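Local coordinates for protein tripeptidase (Staphylococcus aureus subsp. aureus, PDB 3RZA) that probably hydrolyses tripeptides as a zinc-containing metallopeptidase of the M20/M25/M40 family, at residues E89-T101 / L176-S188. Numbering follows the deposited sequence.
With ZN (zinc ion), chain C.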
loop_
_atom_site.group_PDB
_atom_site.type_symbol
_atom_site.label_atom_id
_atom_site.label_comp_id
_atom_site.label_asym_id
_atom_site.label_seq_id
_atom_site.Cartn_x
_atom_site.Cartn_y
_atom_site.Cartn_z
ATOM N N GLU A 89 43.957 36.468 22.340
ATOM C CA GLU A 89 43.160 35.285 22.010
ATOM C C GLU A 89 41.717 35.664 21.646
ATOM O O GLU A 89 41.135 36.570 22.260
ATOM C CB GLU A 89 43.138 34.304 23.188
ATOM N N VAL A 90 41.148 34.949 20.667
ATOM C CA VAL A 90 39.777 35.182 20.185
ATOM C C VAL A 90 38.996 33.850 20.167
ATOM O O VAL A 90 39.617 32.780 20.236
ATOM C CB VAL A 90 39.766 35.808 18.762
ATOM C CG1 VAL A 90 40.734 36.991 18.675
ATOM C CG2 VAL A 90 40.087 34.755 17.695
ATOM N N PRO A 91 37.641 33.911 20.068
ATOM C CA PRO A 91 36.857 32.695 20.084
ATOM C C PRO A 91 37.199 31.692 18.973
ATOM O O PRO A 91 37.662 32.084 17.879
ATOM C CB PRO A 91 35.426 33.209 19.892
ATOM C CG PRO A 91 35.436 34.517 20.488
ATOM C CD PRO A 91 36.754 35.092 20.123
ATOM N N LYS A 92 36.989 30.416 19.286
ATOM C CA LYS A 92 37.277 29.324 18.369
ATOM C C LYS A 92 35.978 28.986 17.678
ATOM O O LYS A 92 34.971 28.730 18.348
ATOM C CB LYS A 92 37.808 28.113 19.124
ATOM C CG LYS A 92 39.133 28.366 19.888
ATOM C CD LYS A 92 39.480 27.155 20.726
ATOM C CE LYS A 92 40.886 27.217 21.284
ATOM N NZ LYS A 92 41.189 25.991 22.081
ATOM N N LEU A 93 36.014 28.987 16.346
ATOM C CA LEU A 93 34.843 28.853 15.486
ATOM C C LEU A 93 34.856 27.508 14.830
ATOM O O LEU A 93 35.937 26.955 14.570
ATOM C CB LEU A 93 34.903 29.923 14.386
ATOM C CG LEU A 93 33.764 30.006 13.372
ATOM C CD1 LEU A 93 32.397 30.165 14.066
ATOM C CD2 LEU A 93 34.049 31.162 12.457
ATOM N N TYR A 94 33.671 26.973 14.534
ATOM C CA TYR A 94 33.549 25.896 13.561
ATOM C C TYR A 94 32.501 26.232 12.521
ATOM O O TYR A 94 31.599 27.009 12.774
ATOM C CB TYR A 94 33.273 24.516 14.216
ATOM C CG TYR A 94 31.811 24.170 14.339
ATOM C CD1 TYR A 94 31.053 24.678 15.387
ATOM C CD2 TYR A 94 31.172 23.355 13.389
ATOM C CE1 TYR A 94 29.709 24.409 15.494
ATOM C CE2 TYR A 94 29.815 23.085 13.489
ATOM C CZ TYR A 94 29.085 23.613 14.557
ATOM O OH TYR A 94 27.736 23.331 14.671
ATOM N N LEU A 95 32.661 25.639 11.339
ATOM C CA LEU A 95 31.702 25.742 10.248
ATOM C C LEU A 95 31.468 24.332 9.755
ATOM O O LEU A 95 32.421 23.560 9.695
ATOM C CB LEU A 95 32.277 26.597 9.127
ATOM C CG LEU A 95 32.661 28.035 9.469
ATOM C CD1 LEU A 95 33.520 28.616 8.328
ATOM C CD2 LEU A 95 31.400 28.879 9.721
ATOM N N THR A 96 30.226 23.997 9.398
ATOM C CA THR A 96 29.886 22.662 8.886
ATOM C C THR A 96 28.975 22.691 7.659
ATOM O O THR A 96 28.077 23.523 7.565
ATOM C CB THR A 96 29.279 21.722 9.981
ATOM O OG1 THR A 96 29.130 20.401 9.455
ATOM C CG2 THR A 96 27.936 22.198 10.460
ATOM N N SER A 97 29.321 21.852 6.679
ATOM C CA SER A 97 28.458 21.504 5.575
ATOM C C SER A 97 28.522 20.010 5.389
ATOM O O SER A 97 29.360 19.364 5.981
ATOM C CB SER A 97 28.902 22.234 4.304
ATOM O OG SER A 97 28.309 23.524 4.250
ATOM N N HIS A 98 27.586 19.463 4.630
ATOM C CA HIS A 98 27.555 18.020 4.349
ATOM C C HIS A 98 27.881 17.744 2.872
ATOM O O HIS A 98 27.455 18.493 1.986
ATOM C CB HIS A 98 26.223 17.382 4.766
ATOM C CG HIS A 98 25.031 17.865 4.016
ATOM N ND1 HIS A 98 24.545 17.225 2.899
ATOM C CD2 HIS A 98 24.139 18.837 4.312
ATOM C CE1 HIS A 98 23.436 17.825 2.502
ATOM N NE2 HIS A 98 23.163 18.799 3.350
HETATM N N MSE A 99 28.656 16.685 2.635
HETATM C CA MSE A 99 29.166 16.358 1.296
HETATM C C MSE A 99 28.207 15.497 0.461
HETATM O O MSE A 99 28.416 15.350 -0.759
HETATM C CB MSE A 99 30.540 15.705 1.407
HETATM C CG MSE A 99 30.548 14.268 1.826
HETATM SE SE MSE A 99 32.318 13.663 2.111
HETATM C CE MSE A 99 32.613 14.479 3.862
ATOM N N ASP A 100 27.187 14.906 1.108
ATOM C CA ASP A 100 26.188 14.082 0.410
ATOM C C ASP A 100 24.986 14.899 -0.120
ATOM O O ASP A 100 24.683 15.978 0.377
ATOM C CB ASP A 100 25.683 12.910 1.273
ATOM C CG ASP A 100 24.916 13.364 2.538
ATOM O OD1 ASP A 100 25.384 14.299 3.215
ATOM O OD2 ASP A 100 23.869 12.767 2.863
ATOM N N THR A 101 24.330 14.348 -1.145
ATOM C CA THR A 101 23.092 14.888 -1.702
ATOM C C THR A 101 22.006 13.808 -1.663
ATOM O O THR A 101 22.304 12.621 -1.513
ATOM C CB THR A 101 23.291 15.287 -3.153
ATOM O OG1 THR A 101 23.386 14.099 -3.947
ATOM C CG2 THR A 101 24.537 16.091 -3.319
ATOM N N LEU A 176 37.356 15.214 18.357
ATOM C CA LEU A 176 38.003 15.977 17.291
ATOM C C LEU A 176 37.586 17.462 17.255
ATOM O O LEU A 176 38.295 18.264 16.656
ATOM C CB LEU A 176 37.742 15.322 15.928
ATOM C CG LEU A 176 38.300 13.904 15.733
ATOM C CD1 LEU A 176 37.791 13.269 14.435
ATOM C CD2 LEU A 176 39.846 13.893 15.773
ATOM N N LEU A 177 36.445 17.816 17.872
ATOM C CA LEU A 177 35.930 19.184 17.838
ATOM C C LEU A 177 36.564 20.046 18.912
ATOM O O LEU A 177 36.807 19.587 20.016
ATOM C CB LEU A 177 34.401 19.209 18.009
ATOM C CG LEU A 177 33.533 18.410 17.028
ATOM C CD1 LEU A 177 32.082 18.859 17.142
ATOM C CD2 LEU A 177 34.008 18.540 15.582
ATOM N N ASP A 178 36.801 21.313 18.575
ATOM C CA ASP A 178 37.378 22.291 19.497
ATOM C C ASP A 178 36.904 23.663 19.020
ATOM O O ASP A 178 37.569 24.310 18.177
ATOM C CB ASP A 178 38.917 22.183 19.517
ATOM C CG ASP A 178 39.568 23.153 20.481
ATOM O OD1 ASP A 178 38.944 23.520 21.486
ATOM O OD2 ASP A 178 40.733 23.532 20.249
ATOM N N ALA A 179 35.720 24.061 19.500
ATOM C CA ALA A 179 35.094 25.333 19.123
ATOM C C ALA A 179 34.231 25.848 20.265
ATOM O O ALA A 179 33.640 25.057 20.991
ATOM C CB ALA A 179 34.245 25.148 17.867
ATOM N N ASP A 180 34.176 27.171 20.407
ATOM C CA ASP A 180 33.248 27.858 21.333
ATOM C C ASP A 180 31.820 27.975 20.771
ATOM O O ASP A 180 30.862 27.979 21.526
ATOM C CB ASP A 180 33.766 29.257 21.653
ATOM C CG ASP A 180 35.103 29.233 22.405
ATOM O OD1 ASP A 180 35.163 28.617 23.487
ATOM O OD2 ASP A 180 36.086 29.818 21.907
ATOM N N PHE A 181 31.700 28.136 19.455
ATOM C CA PHE A 181 30.397 28.171 18.768
ATOM C C PHE A 181 30.600 27.997 17.272
ATOM O O PHE A 181 31.743 27.994 16.783
ATOM C CB PHE A 181 29.641 29.490 19.059
ATOM C CG PHE A 181 30.462 30.746 18.820
ATOM C CD1 PHE A 181 30.611 31.281 17.520
ATOM C CD2 PHE A 181 31.070 31.408 19.884
ATOM C CE1 PHE A 181 31.369 32.433 17.300
ATOM C CE2 PHE A 181 31.817 32.575 19.668
ATOM C CZ PHE A 181 31.981 33.076 18.368
ATOM N N GLY A 182 29.504 27.848 16.534
ATOM C CA GLY A 182 29.605 27.814 15.097
ATOM C C GLY A 182 28.354 27.734 14.291
ATOM O O GLY A 182 27.281 28.035 14.773
ATOM N N TYR A 183 28.533 27.416 13.011
ATOM C CA TYR A 183 27.525 27.642 12.000
ATOM C C TYR A 183 27.412 26.462 11.073
ATOM O O TYR A 183 28.415 26.055 10.478
ATOM C CB TYR A 183 27.874 28.878 11.189
ATOM C CG TYR A 183 27.973 30.095 12.056
ATOM C CD1 TYR A 183 26.818 30.751 12.496
ATOM C CD2 TYR A 183 29.222 30.540 12.533
ATOM C CE1 TYR A 183 26.904 31.864 13.337
ATOM C CE2 TYR A 183 29.315 31.642 13.378
ATOM C CZ TYR A 183 28.156 32.307 13.774
ATOM O OH TYR A 183 28.251 33.390 14.640
ATOM N N ALA A 184 26.203 25.917 10.939
ATOM C CA ALA A 184 25.883 24.986 9.850
ATOM C C ALA A 184 25.446 25.799 8.638
ATOM O O ALA A 184 24.479 26.534 8.717
ATOM C CB ALA A 184 24.816 24.016 10.284
ATOM N N ILE A 185 26.188 25.685 7.531
ATOM C CA ILE A 185 25.925 26.454 6.317
ATOM C C ILE A 185 24.952 25.623 5.477
ATOM O O ILE A 185 25.333 25.025 4.459
ATOM C CB ILE A 185 27.260 26.787 5.523
ATOM C CG1 ILE A 185 28.339 27.406 6.460
ATOM C CG2 ILE A 185 26.969 27.740 4.346
ATOM C CD1 ILE A 185 29.720 27.531 5.808
ATOM N N ASP A 186 23.695 25.551 5.928
ATOM C CA ASP A 186 22.745 24.553 5.425
ATOM C C ASP A 186 21.247 24.814 5.818
ATOM O O ASP A 186 20.530 23.883 6.142
ATOM C CB ASP A 186 23.186 23.140 5.926
ATOM C CG ASP A 186 22.438 21.989 5.245
ATOM O OD1 ASP A 186 22.115 22.105 4.049
ATOM O OD2 ASP A 186 22.191 20.951 5.903
ATOM N N ALA A 187 20.795 26.067 5.745
ATOM C CA ALA A 187 19.372 26.424 5.992
ATOM C C ALA A 187 18.663 26.792 4.680
ATOM O O ALA A 187 19.250 27.470 3.828
ATOM C CB ALA A 187 19.290 27.568 6.975
ATOM N N SER A 188 17.416 26.328 4.514
ATOM C CA SER A 188 16.527 26.792 3.428
ATOM C C SER A 188 15.952 28.145 3.812
ATOM O O SER A 188 14.847 28.249 4.339
ATOM C CB SER A 188 15.394 25.783 3.169
ATOM O OG SER A 188 15.913 24.541 2.721
HETATM ZN ZN ZN C . 21.520 20.163 3.370
HETATM O O HOH W 1 37.910 26.101 16.164
HETATM O O HOH W 2 19.613 19.539 3.945
#
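With D186 CG anti to its own amide nitrogen (chi1 -169°) and the H98 imidazole tucked between backbone N and carbonyl carbon, both groups reach one zinc ion: H98 closes strand 93-98, while D186 comes just after the turn at I185 that follows strand 181-184. H98 NE2 and D186 OD1 each lie 2.1 Å from the zinc; a water and D129 are further ligands, and D186 OD1 is also hydrogen-bonded to Y362 OH. Ring and carboxylate planes stand 68° apart, D186 OD2 lying at the imidazole edge, 3.3 Å from H98 CD2. The single N-H of H98 ND1 is shared, weakly, between OD1 and the carbonyl of D100, which probably helps to hold the ring's rotation. The pair exemplifies how ligands at, or just beyond, the carboxyl ends of parallel strands meet a metal, probably that of the active site, as in other M20 peptidases.

Behind the metal, a ladder of backbone bonds ties strand 93-98 to strand 181-184, from Y94 N to F181 O (3.1 Å) through to I185 N with T96 O (2.9 Å). The Y94 ring packs directly on the G182 backbone, CE1 3.4 Å from G182 CA, with no side chain between. On the other face, L93 CD1 meets the edge of the Y183 ring, 3.5 Å from CE2. At the opposite end D180 bonds both the amide and the carbonyl of K92, OD2 accepting the N-H almost straight (2.8 Å, 175°) and D180 N donating to K92 O, while the extended side chain brings NZ to a salt bridge with D178, whose carboxylate is also held by Q153.

The two strands sit inside the mixed sheet, strand 154-159 flanking 93-98 and strand 355-359 flanking 181-184, while helix 128-147 packs against S97 and I185.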